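Local coordinates for Chains: A (Unidentified, PDB 6ZM9), which is a phage-encoded S-adenosylmethionine lyase, probably splitting S-adenosylmethionine into 5'-methylthioadenosine, which is bound here, and a homoserine lactone, at residues 35-38 with 39-43. Numbering follows the deposited sequence.
Sequences DTIA and IRKRQ
Ile-39 to Arg-42 each donate a backbone N-H to the carbonyl four residues earlier, so residues 35-38 and 39-43 form consecutive turns of one alpha helix. The first three bonds are alike: Arg-40 N lies 2.9 Å from Thr-36 O, with an N-H...O angle of 166°. The last slackens to 3.2 Å between Arg-42 N and Ala-38 O.

The side chains show how i to i+4 spacing sorts residues onto faces. Thr-36 and Arg-40 run side by side on the inner face, where the CG2 methyl of Thr-36 meets Arg-40 CD at 3.8 Å; the threonine hydroxyl is turned instead to the carbonyl of Val-32, one turn back. At this contact the arginine chain bends about its CG-CD bond (chi3 84°), and its NH1 makes weak hydrogen bonds to the carbonyls of Pro-47 and Asp-48.

This is helix 29-43, which packs on the antiparallel sheet beside helix 84-101. Thr-36 and Arg-40 rest on Ile-74 and Ile-76 of strand 66-77; Thr-36 also meets Leu-98 of the companion helix, and Ile-39 meets Leu-94 and Glu-97. The Arg-40 side chain is about 6 Å from a bound methylthioadenosine, near its pocket but not among the residues that line it.

The CD1 methyl of Ile-39 lies 3.6 Å from carboxylate OD2 of Asp-35, the two side chains crossing at a slant; that carboxylate also lies near the one of Asp-101. On another face, the extended Lys-41 chain passes alongside Ile-37, its CE 3.7 Å from Ile-37 CG2, and both residues pack on Leu-66 of the second subunit. A bend at chi3 (-62°) brings the Arg-42 chain back, and a roughly perpendicular last torsion lays its guanidinium face over Ala-38 O, with CZ 3.7 Å from that oxygen and NH1 4.0 Å from Ala-38 CB.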
loop_
_atom_site.group_PDB
_atom_site.type_symbol
_atom_site.label_atom_id
_atom_site.label_comp_id
_atom_site.label_asym_id
_atom_site.label_seq_id
_atom_site.Cartn_x
_atom_site.Cartn_y
_atom_site.Cartn_z
ATOM N N ASP A 35 -16.178 -5.835 10.914
ATOM C CA ASP A 35 -17.291 -5.928 9.973
ATOM C C ASP A 35 -16.883 -6.726 8.741
ATOM O O ASP A 35 -17.684 -7.523 8.226
ATOM C CB ASP A 35 -17.789 -4.530 9.603
ATOM C CG ASP A 35 -19.193 -4.529 9.042
ATOM O OD1 ASP A 35 -20.069 -5.186 9.629
ATOM O OD2 ASP A 35 -19.417 -3.847 8.021
ATOM N N THR A 36 -15.648 -6.527 8.257
ATOM C CA THR A 36 -15.164 -7.274 7.102
ATOM C C THR A 36 -15.110 -8.767 7.406
ATOM O O THR A 36 -15.509 -9.587 6.570
ATOM C CB THR A 36 -13.794 -6.745 6.668
ATOM O OG1 THR A 36 -13.911 -5.381 6.240
ATOM C CG2 THR A 36 -13.224 -7.555 5.518
ATOM N N ILE A 37 -14.608 -9.145 8.586
ATOM C CA ILE A 37 -14.568 -10.559 8.958
ATOM C C ILE A 37 -15.971 -11.148 8.918
ATOM O O ILE A 37 -16.197 -12.239 8.381
ATOM C CB ILE A 37 -13.934 -10.747 10.351
ATOM C CG1 ILE A 37 -12.442 -10.433 10.337
ATOM C CG2 ILE A 37 -14.203 -12.183 10.867
ATOM C CD1 ILE A 37 -11.848 -10.317 11.722
ATOM N N ALA A 38 -16.935 -10.430 9.498
ATOM C CA ALA A 38 -18.304 -10.921 9.565
ATOM C C ALA A 38 -18.914 -11.085 8.180
ATOM O O ALA A 38 -19.573 -12.087 7.903
ATOM C CB ALA A 38 -19.136 -9.960 10.417
ATOM N N ILE A 39 -18.700 -10.119 7.294
ATOM C CA ILE A 39 -19.260 -10.194 5.953
ATOM C C ILE A 39 -18.644 -11.362 5.191
ATOM O O ILE A 39 -19.345 -12.138 4.528
ATOM C CB ILE A 39 -19.029 -8.869 5.209
ATOM C CG1 ILE A 39 -19.864 -7.743 5.806
ATOM C CG2 ILE A 39 -19.344 -9.031 3.744
ATOM C CD1 ILE A 39 -19.389 -6.353 5.443
ATOM N N ARG A 40 -17.320 -11.494 5.258
ATOM C CA ARG A 40 -16.634 -12.529 4.496
ATOM C C ARG A 40 -16.977 -13.919 5.016
ATOM O O ARG A 40 -17.110 -14.861 4.227
ATOM C CB ARG A 40 -15.125 -12.254 4.460
ATOM C CG ARG A 40 -14.815 -10.899 3.801
ATOM C CD ARG A 40 -13.361 -10.725 3.459
ATOM N NE ARG A 40 -13.075 -11.338 2.170
ATOM C CZ ARG A 40 -11.870 -11.716 1.773
ATOM N NH1 ARG A 40 -10.825 -11.553 2.574
ATOM N NH2 ARG A 40 -11.700 -12.255 0.574
ATOM N N LYS A 41 -17.167 -14.069 6.324
ATOM C CA LYS A 41 -17.623 -15.358 6.835
ATOM C C LYS A 41 -18.985 -15.732 6.254
ATOM O O LYS A 41 -19.217 -16.898 5.903
ATOM C CB LYS A 41 -17.658 -15.335 8.354
ATOM C CG LYS A 41 -16.291 -15.408 9.022
ATOM C CD LYS A 41 -16.454 -15.404 10.538
ATOM C CE LYS A 41 -15.162 -15.691 11.289
ATOM N NZ LYS A 41 -15.329 -15.423 12.765
ATOM N N ARG A 42 -19.899 -14.764 6.131
ATOM C CA ARG A 42 -21.221 -15.057 5.573
ATOM C C ARG A 42 -21.150 -15.373 4.085
ATOM O O ARG A 42 -22.058 -16.024 3.556
ATOM C CB ARG A 42 -22.177 -13.899 5.842
ATOM C CG ARG A 42 -22.600 -13.804 7.299
ATOM C CD ARG A 42 -23.756 -12.816 7.484
ATOM N NE ARG A 42 -23.393 -11.453 7.100
ATOM C CZ ARG A 42 -22.953 -10.514 7.940
ATOM N NH1 ARG A 42 -22.821 -10.769 9.239
ATOM N NH2 ARG A 42 -22.658 -9.306 7.478
ATOM N N GLN A 43 -20.084 -14.957 3.414
ATOM C CA GLN A 43 -19.844 -15.350 2.037
ATOM C C GLN A 43 -19.242 -16.741 1.929
ATOM O O GLN A 43 -19.166 -17.284 0.815
ATOM C CB GLN A 43 -18.897 -14.347 1.389
ATOM C CG GLN A 43 -19.455 -12.939 1.268
ATOM C CD GLN A 43 -18.465 -12.012 0.600
ATOM O OE1 GLN A 43 -17.262 -12.160 0.754
ATOM N NE2 GLN A 43 -18.962 -11.065 -0.151
#